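Long-range contacts in putative TetR transcriptional regulator (Rhodococcus sp., PDB 2I10), which probably binds DNA through an N-terminal helix-turn-helix domain and so regulates transcription, as other members of the TetR family do: residues T62-R70 and G102-V110; G149-L160 and L190-A198. All blocks are in the same frame, centred on the assembly; numbering follows the deposited sequence.

How the contacts relate
Contact 1 lies in the buried middle of the chain, whereas contact 2 sits about 26 Å away, centre to centre, at a partly exposed end of the all-helical fold. They do not touch. Contact 1 joins the end of helix 55-66 to the start of helix 108-112 through a disulfide, a carboxylate-to-hydroxyl bond and selenomethionine packing. Contact 2 brings the loop ahead of helix 157-177 against the tail that follows helix 181-192, and relies on prolines and aliphatic side chains. Each has one backbone hydrogen bond across it. Helices 83-98, 121-148 and 157-177 border both contacts, the last covering contact 1 and beginning in contact 2. Both reach the second subunit.

Contact 1 of 2, residues T62-R70 and G102-V110; sequences TLDRYMCER and GQPFGCMTV
Where helix 55-66 ends, the backbone of Y66 comes up to C107, their CA atoms 4.9 Å apart, and Y66 O accepts from M108 N at 2.9 Å, the donor lying nearly in line with the C=O bond (168°). M108 is the first residue of helix 108-112, so this bond ties the end of one helix to the start of another. Just beyond, C68 SG and C107 SG form a disulfide (2.1 Å) with a torsion of -98° about the S-S bond. It staples the segment leaving the N-terminal domain to the C-terminal domain. On C107 the sulfur sits between the backbone N and the carbonyl carbon, which turns it across to C68. M108, a selenomethionine, reaches back along the helix end, with SE 3.7 Å from L63 CD2 and 3.8 Å from M67 CG, while its CG lies against Y66 CB. Farther out on the Y66 side chain, the Q103 amide meets the CD1-CE1 edge of the ring, OE1 lying 3.6 Å from CE1 and the two planes 64° apart. The amide is held from within its own turn: Q103 NE2 donates to G106 O at 2.7 Å and OE1 accepts from F105 N. Further along, T109 OG1 donates to the syn lone pair of E69 OE2 at 2.7 Å. Y169 OH bonds the same oxygen, and a water joins OE1 to C68 N and T109 N, so both oxygens of this buried acid are engaged. E69 also touches R131, which lines the p-nitrophenol pocket. Helix 157-177 lies against C68 and T109, helix 121-148 backs M67 and M108, and helix 15-27 of the presumed DNA-binding domain meets Y66, while T109 packs on S177 of the second subunit.

Contact 2 of 2, residues G149-L160 and L190-A198; sequences GDLPAGTDCTAL and LAAQVVPRA
The rings of P152 and P196 meet at about a right angle, P152 CD coming within 3.9 Å of P196 CB. At the other end of the P196 ring, L151 CD1 lies 3.7 Å from P196 CD. L160 CD2 stands more loosely by that same P196 CD, at 4.3 Å. The arrangement belongs to the C-terminal domain of the TetR fold: the link between helices 121-148 and 157-177, folded in part as a type II turn from P152 to T155, is met by the extended tail that leaves helix 181-192. After that turn, D156 is the N-cap of helix 157-177, its OD1 accepting from A159 N. One turn into that helix, L160 carries its CG anti to the backbone N (chi1 -172°), which sends CD1 out to the tail, 3.7 Å from V194 CG1 and 4.0 Å from V195 CG2. The side chains of L160 and V194 lie alongside, pointing opposite ways. V195 CG1 also reaches L151 CD1, so V195 bridges both leucines, and behind it helix 83-98 supplies A83 and V87. V194 packs on V194 of the second subunit, and A191 on Y163 of that subunit, consistent with the pairing of the last two helices by which TetR-family regulators dimerise. D150 is the polar end of the contact. Its OD2 accepts from A83 N and lies 2.8 Å from a water oxygen that is also close to P196 O. The last modelled residues close against the backbone of D150, where R197 CA approaches D150 O at 3.5 Å in a CH···O contact. A198 N donates to that same D150 O at 2.9 Å, tilted 35° from the carbonyl plane.

Contact 1 of 2, residues T62-R70 and G102-V110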
loop_
_atom_site.group_PDB
_atom_site.type_symbol
_atom_site.label_atom_id
_atom_site.label_comp_id
_atom_site.label_asym_id
_atom_site.label_seq_id
_atom_site.Cartn_x
_atom_site.Cartn_y
_atom_site.Cartn_z
ATOM N N THR B 62 6.564 1.061 -18.562
ATOM C CA THR B 62 5.384 1.177 -17.706
ATOM C C THR B 62 5.677 0.429 -16.369
ATOM O O THR B 62 5.409 0.963 -15.303
ATOM C CB THR B 62 4.111 0.646 -18.416
ATOM O OG1 THR B 62 3.829 1.468 -19.555
ATOM C CG2 THR B 62 2.895 0.754 -17.518
ATOM N N LEU B 63 6.280 -0.756 -16.439
ATOM C CA LEU B 63 6.644 -1.510 -15.244
ATOM C C LEU B 63 7.703 -0.811 -14.437
ATOM O O LEU B 63 7.674 -0.910 -13.203
ATOM C CB LEU B 63 7.073 -2.939 -15.579
ATOM C CG LEU B 63 6.105 -3.906 -16.274
ATOM C CD1 LEU B 63 6.796 -5.285 -16.475
ATOM C CD2 LEU B 63 4.780 -4.085 -15.480
ATOM N N ASP B 64 8.666 -0.153 -15.079
ATOM C CA ASP B 64 9.627 0.679 -14.349
ATOM C C ASP B 64 8.909 1.729 -13.506
ATOM O O ASP B 64 9.309 1.993 -12.385
ATOM C CB ASP B 64 10.588 1.420 -15.296
ATOM C CG ASP B 64 11.546 0.495 -16.027
ATOM O OD1 ASP B 64 11.679 -0.684 -15.619
ATOM O OD2 ASP B 64 12.180 0.960 -17.020
ATOM N N ARG B 65 7.870 2.352 -14.071
ATOM C CA ARG B 65 7.146 3.421 -13.385
ATOM C C ARG B 65 6.254 2.877 -12.238
ATOM O O ARG B 65 6.168 3.494 -11.193
ATOM C CB ARG B 65 6.332 4.234 -14.403
ATOM C CG ARG B 65 5.564 5.449 -13.854
ATOM C CD ARG B 65 6.475 6.543 -13.307
ATOM N NE ARG B 65 7.478 7.055 -14.256
ATOM C CZ ARG B 65 7.349 8.178 -14.964
ATOM N NH1 ARG B 65 6.241 8.902 -14.865
ATOM N NH2 ARG B 65 8.313 8.573 -15.794
ATOM N N TYR B 66 5.614 1.731 -12.430
ATOM C CA TYR B 66 4.551 1.295 -11.520
ATOM C C TYR B 66 4.790 0.053 -10.671
ATOM O O TYR B 66 3.937 -0.286 -9.863
ATOM C CB TYR B 66 3.281 1.057 -12.310
ATOM C CG TYR B 66 2.610 2.335 -12.817
ATOM C CD1 TYR B 66 1.760 3.067 -11.984
ATOM C CD2 TYR B 66 2.806 2.789 -14.136
ATOM C CE1 TYR B 66 1.116 4.230 -12.429
ATOM C CE2 TYR B 66 2.155 3.978 -14.607
ATOM C CZ TYR B 66 1.315 4.679 -13.739
ATOM O OH TYR B 66 0.680 5.843 -14.147
HETATM N N MSE B 67 5.892 -0.654 -10.872
HETATM C CA MSE B 67 6.138 -1.923 -10.179
HETATM C C MSE B 67 7.033 -1.632 -8.978
HETATM O O MSE B 67 8.125 -1.093 -9.171
HETATM C CB MSE B 67 6.778 -2.968 -11.129
HETATM C CG MSE B 67 5.913 -4.238 -11.517
HETATM SE SE MSE B 67 7.179 -5.726 -12.189
HETATM C CE MSE B 67 7.958 -6.154 -10.512
ATOM N N CYS B 68 6.577 -1.935 -7.751
ATOM C CA CYS B 68 7.452 -1.893 -6.553
ATOM C C CYS B 68 8.655 -2.848 -6.733
ATOM O O CYS B 68 9.809 -2.480 -6.508
ATOM C CB CYS B 68 6.654 -2.209 -5.231
ATOM S SG CYS B 68 5.548 -0.774 -4.562
ATOM N N GLU B 69 8.357 -4.060 -7.185
ATOM C CA GLU B 69 9.301 -5.191 -7.170
ATOM C C GLU B 69 10.252 -5.298 -8.370
ATOM O O GLU B 69 10.748 -6.397 -8.651
ATOM C CB GLU B 69 8.525 -6.503 -7.061
ATOM C CG GLU B 69 7.481 -6.512 -5.961
ATOM C CD GLU B 69 6.094 -6.012 -6.389
ATOM O OE1 GLU B 69 5.940 -5.329 -7.426
ATOM O OE2 GLU B 69 5.149 -6.318 -5.655
ATOM N N ARG B 70 10.497 -4.189 -9.070
ATOM C CA ARG B 70 11.354 -4.169 -10.268
ATOM C C ARG B 70 12.729 -4.823 -10.082
ATOM O O ARG B 70 13.515 -4.358 -9.257
ATOM C CB ARG B 70 11.515 -2.712 -10.753
ATOM C CG ARG B 70 11.651 -2.612 -12.258
ATOM C CD ARG B 70 10.464 -3.228 -12.978
ATOM N NE ARG B 70 10.585 -3.041 -14.410
ATOM C CZ ARG B 70 10.540 -3.977 -15.366
ATOM N NH1 ARG B 70 10.326 -5.253 -15.108
ATOM N NH2 ARG B 70 10.658 -3.605 -16.638
ATOM N N GLY B 102 4.223 11.225 -6.743
ATOM C CA GLY B 102 2.982 11.876 -6.339
ATOM C C GLY B 102 1.840 11.064 -6.883
ATOM O O GLY B 102 0.655 11.270 -6.507
ATOM N N GLN B 103 2.252 10.178 -7.797
ATOM C CA GLN B 103 1.526 9.074 -8.419
ATOM C C GLN B 103 0.419 8.462 -7.560
ATOM O O GLN B 103 0.753 7.673 -6.663
ATOM C CB GLN B 103 2.583 7.979 -8.690
ATOM C CG GLN B 103 2.202 6.982 -9.765
ATOM C CD GLN B 103 1.302 5.884 -9.268
ATOM O OE1 GLN B 103 0.098 5.925 -9.462
ATOM N NE2 GLN B 103 1.889 4.880 -8.644
ATOM N N PRO B 104 -0.878 8.746 -7.868
ATOM C CA PRO B 104 -1.990 8.491 -6.920
ATOM C C PRO B 104 -2.513 7.050 -6.803
ATOM O O PRO B 104 -3.325 6.784 -5.931
ATOM C CB PRO B 104 -3.112 9.400 -7.438
ATOM C CG PRO B 104 -2.906 9.416 -8.924
ATOM C CD PRO B 104 -1.380 9.301 -9.144
ATOM N N PHE B 105 -2.080 6.150 -7.679
ATOM C CA PHE B 105 -2.552 4.755 -7.657
ATOM C C PHE B 105 -1.751 3.852 -6.695
ATOM O O PHE B 105 -2.206 2.769 -6.290
ATOM C CB PHE B 105 -2.517 4.154 -9.083
ATOM C CG PHE B 105 -3.485 4.799 -10.033
ATOM C CD1 PHE B 105 -3.050 5.755 -10.939
ATOM C CD2 PHE B 105 -4.834 4.465 -9.998
ATOM C CE1 PHE B 105 -3.932 6.351 -11.805
ATOM C CE2 PHE B 105 -5.737 5.072 -10.858
ATOM C CZ PHE B 105 -5.281 6.018 -11.766
ATOM N N GLY B 106 -0.540 4.285 -6.353
ATOM C CA GLY B 106 0.383 3.428 -5.661
ATOM C C GLY B 106 0.927 2.483 -6.730
ATOM O O GLY B 106 0.593 2.620 -7.929
ATOM N N CYS B 107 1.767 1.548 -6.297
ATOM C CA CYS B 107 2.355 0.602 -7.210
ATOM C C CYS B 107 1.373 -0.518 -7.453
ATOM O O CYS B 107 0.326 -0.641 -6.788
ATOM C CB CYS B 107 3.694 0.096 -6.726
ATOM S SG CYS B 107 3.630 -1.037 -5.320
HETATM N N MSE B 108 1.679 -1.335 -8.433
HETATM C CA MSE B 108 0.705 -2.278 -8.899
HETATM C C MSE B 108 0.264 -3.290 -7.844
HETATM O O MSE B 108 -0.913 -3.650 -7.759
HETATM C CB MSE B 108 1.234 -2.952 -10.152
HETATM C CG MSE B 108 1.363 -1.996 -11.339
HETATM SE SE MSE B 108 2.608 -2.744 -12.764
HETATM C CE MSE B 108 1.707 -4.483 -12.971
ATOM N N THR B 109 1.169 -3.794 -7.043
ATOM C CA THR B 109 0.683 -4.636 -5.919
ATOM C C THR B 109 -0.307 -3.956 -4.944
ATOM O O THR B 109 -1.271 -4.581 -4.469
ATOM C CB THR B 109 1.875 -5.307 -5.170
ATOM O OG1 THR B 109 2.543 -6.119 -6.140
ATOM C CG2 THR B 109 1.438 -6.127 -3.859
ATOM N N VAL B 110 -0.064 -2.698 -4.637
ATOM C CA VAL B 110 -1.036 -1.931 -3.869
ATOM C C VAL B 110 -2.403 -1.979 -4.592
ATOM O O VAL B 110 -3.398 -2.387 -4.005
ATOM C CB VAL B 110 -0.566 -0.472 -3.593
ATOM C CG1 VAL B 110 -1.738 0.408 -3.141
ATOM C CG2 VAL B 110 0.580 -0.454 -2.533
HETATM O O HOH W 1 0.043 7.724 -12.338
HETATM O O HOH W 2 4.251 -3.608 -8.013
#

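Contact 2 of 2, residues G149-L160 and L190-A198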
loop_
_atom_site.group_PDB
_atom_site.type_symbol
_atom_site.label_atom_id
_atom_site.label_comp_id
_atom_site.label_asym_id
_atom_site.label_seq_id
_atom_site.Cartn_x
_atom_site.Cartn_y
_atom_site.Cartn_z
ATOM N N GLY B 149 28.196 -11.912 8.611
ATOM C CA GLY B 149 28.130 -11.560 10.018
ATOM C C GLY B 149 27.608 -10.163 10.299
ATOM O O GLY B 149 27.668 -9.730 11.434
ATOM N N ASP B 150 27.109 -9.442 9.290
ATOM C CA ASP B 150 26.518 -8.118 9.547
ATOM C C ASP B 150 25.057 -8.227 9.983
ATOM O O ASP B 150 24.492 -7.286 10.484
ATOM C CB ASP B 150 26.636 -7.171 8.348
ATOM C CG ASP B 150 26.053 -7.757 7.073
ATOM O OD1 ASP B 150 26.781 -8.486 6.369
ATOM O OD2 ASP B 150 24.884 -7.466 6.759
ATOM N N LEU B 151 24.453 -9.386 9.757
ATOM C CA LEU B 151 23.157 -9.720 10.356
ATOM C C LEU B 151 23.420 -10.622 11.549
ATOM O O LEU B 151 24.089 -11.642 11.415
ATOM C CB LEU B 151 22.242 -10.401 9.341
ATOM C CG LEU B 151 20.747 -10.113 9.340
ATOM C CD1 LEU B 151 20.401 -8.597 9.407
ATOM C CD2 LEU B 151 20.158 -10.749 8.088
ATOM N N PRO B 152 22.943 -10.218 12.739
ATOM C CA PRO B 152 23.176 -11.004 13.964
ATOM C C PRO B 152 22.625 -12.409 13.831
ATOM O O PRO B 152 21.546 -12.584 13.257
ATOM C CB PRO B 152 22.411 -10.238 15.051
ATOM C CG PRO B 152 21.637 -9.187 14.360
ATOM C CD PRO B 152 22.172 -8.987 12.986
ATOM N N ALA B 153 23.349 -13.394 14.376
ATOM C CA ALA B 153 22.927 -14.789 14.265
ATOM C C ALA B 153 21.593 -14.953 14.992
ATOM O O ALA B 153 21.374 -14.324 15.998
ATOM C CB ALA B 153 23.977 -15.716 14.852
ATOM N N GLY B 154 20.694 -15.786 14.472
ATOM C CA GLY B 154 19.392 -15.961 15.132
ATOM C C GLY B 154 18.367 -14.930 14.642
ATOM O O GLY B 154 17.235 -14.911 15.114
ATOM N N THR B 155 18.761 -14.050 13.729
ATOM C CA THR B 155 17.793 -13.101 13.129
ATOM C C THR B 155 16.679 -13.946 12.488
ATOM O O THR B 155 16.954 -14.940 11.787
ATOM C CB THR B 155 18.467 -12.185 12.098
ATOM O OG1 THR B 155 19.415 -11.347 12.765
ATOM C CG2 THR B 155 17.441 -11.272 11.329
ATOM N N ASP B 156 15.422 -13.607 12.783
ATOM C CA ASP B 156 14.331 -14.214 12.053
ATOM C C ASP B 156 14.284 -13.639 10.632
ATOM O O ASP B 156 13.718 -12.580 10.390
ATOM C CB ASP B 156 12.998 -14.081 12.780
ATOM C CG ASP B 156 11.891 -14.868 12.096
ATOM O OD1 ASP B 156 12.063 -15.255 10.914
ATOM O OD2 ASP B 156 10.845 -15.088 12.722
ATOM N N CYS B 157 14.888 -14.345 9.675
ATOM C CA CYS B 157 15.010 -13.789 8.294
ATOM C C CYS B 157 13.679 -13.734 7.551
ATOM O O CYS B 157 13.440 -12.861 6.737
ATOM C CB CYS B 157 16.048 -14.618 7.514
ATOM S SG CYS B 157 17.679 -14.265 8.154
ATOM N N THR B 158 12.840 -14.729 7.820
ATOM C CA THR B 158 11.528 -14.847 7.232
ATOM C C THR B 158 10.626 -13.688 7.636
ATOM O O THR B 158 9.994 -13.047 6.776
ATOM C CB THR B 158 10.940 -16.210 7.605
ATOM O OG1 THR B 158 11.582 -17.197 6.791
ATOM C CG2 THR B 158 9.481 -16.260 7.288
ATOM N N ALA B 159 10.549 -13.430 8.951
ATOM C CA ALA B 159 9.880 -12.271 9.475
ATOM C C ALA B 159 10.439 -10.953 8.948
ATOM O O ALA B 159 9.672 -10.023 8.630
ATOM C CB ALA B 159 9.918 -12.278 11.028
ATOM N N LEU B 160 11.769 -10.848 8.915
ATOM C CA LEU B 160 12.414 -9.608 8.496
ATOM C C LEU B 160 12.200 -9.299 6.991
ATOM O O LEU B 160 12.042 -8.136 6.624
ATOM C CB LEU B 160 13.896 -9.629 8.843
ATOM C CG LEU B 160 14.675 -8.318 8.630
ATOM C CD1 LEU B 160 14.110 -7.174 9.486
ATOM C CD2 LEU B 160 16.082 -8.585 8.999
ATOM N N LEU B 190 14.207 5.569 8.594
ATOM C CA LEU B 190 13.760 4.915 9.842
ATOM C C LEU B 190 13.356 3.455 9.616
ATOM O O LEU B 190 13.653 2.575 10.437
ATOM C CB LEU B 190 12.586 5.681 10.442
ATOM C CG LEU B 190 12.824 7.095 10.957
ATOM C CD1 LEU B 190 11.485 7.753 11.246
ATOM C CD2 LEU B 190 13.675 7.043 12.205
ATOM N N ALA B 191 12.685 3.185 8.497
ATOM C CA ALA B 191 12.235 1.811 8.253
ATOM C C ALA B 191 13.419 0.867 8.104
ATOM O O ALA B 191 13.386 -0.254 8.618
ATOM C CB ALA B 191 11.292 1.712 7.032
ATOM N N ALA B 192 14.480 1.350 7.447
ATOM C CA ALA B 192 15.672 0.535 7.212
ATOM C C ALA B 192 16.373 0.126 8.519
ATOM O O ALA B 192 17.022 -0.933 8.587
ATOM C CB ALA B 192 16.637 1.249 6.290
ATOM N N GLN B 193 16.202 0.938 9.556
ATOM C CA GLN B 193 16.803 0.706 10.874
ATOM C C GLN B 193 16.472 -0.658 11.439
ATOM O O GLN B 193 17.226 -1.190 12.237
ATOM C CB GLN B 193 16.339 1.771 11.886
ATOM C CG GLN B 193 17.210 3.006 11.988
ATOM C CD GLN B 193 16.566 4.113 12.863
ATOM O OE1 GLN B 193 15.568 3.877 13.582
ATOM N NE2 GLN B 193 17.153 5.317 12.818
ATOM N N VAL B 194 15.325 -1.200 11.051
ATOM C CA VAL B 194 14.905 -2.531 11.473
ATOM C C VAL B 194 15.817 -3.649 10.970
ATOM O O VAL B 194 15.902 -4.696 11.592
ATOM C CB VAL B 194 13.440 -2.796 11.086
ATOM C CG1 VAL B 194 13.025 -4.225 11.467
ATOM C CG2 VAL B 194 12.527 -1.744 11.796
ATOM N N VAL B 195 16.487 -3.433 9.843
ATOM C CA VAL B 195 17.530 -4.376 9.405
ATOM C C VAL B 195 18.829 -4.049 10.151
ATOM O O VAL B 195 19.465 -3.038 9.887
ATOM C CB VAL B 195 17.689 -4.350 7.911
ATOM C CG1 VAL B 195 18.741 -5.403 7.446
ATOM C CG2 VAL B 195 16.324 -4.659 7.257
ATOM N N PRO B 196 19.202 -4.887 11.136
ATOM C CA PRO B 196 20.355 -4.526 11.970
ATOM C C PRO B 196 21.694 -4.601 11.256
ATOM O O PRO B 196 21.832 -5.350 10.296
ATOM C CB PRO B 196 20.329 -5.578 13.085
ATOM C CG PRO B 196 18.999 -6.293 12.934
ATOM C CD PRO B 196 18.610 -6.178 11.533
ATOM N N ARG B 197 22.653 -3.797 11.711
ATOM C CA ARG B 197 24.039 -3.943 11.282
ATOM C C ARG B 197 24.910 -4.238 12.488
ATOM O O ARG B 197 25.263 -3.328 13.251
ATOM C CB ARG B 197 24.555 -2.703 10.543
ATOM C CG ARG B 197 25.833 -2.993 9.744
ATOM C CD ARG B 197 26.638 -1.749 9.414
ATOM N NE ARG B 197 27.924 -2.106 8.816
ATOM C CZ ARG B 197 29.100 -2.080 9.445
ATOM N NH1 ARG B 197 29.193 -1.686 10.715
ATOM N NH2 ARG B 197 30.198 -2.438 8.792
ATOM N N ALA B 198 25.238 -5.520 12.675
ATOM C CA ALA B 198 26.116 -5.951 13.785
ATOM C C ALA B 198 27.557 -5.504 13.546
ATOM O O ALA B 198 28.002 -5.438 12.390
ATOM C CB ALA B 198 26.049 -7.471 13.984
HETATM O O HOH W 3 23.265 -5.488 7.939
#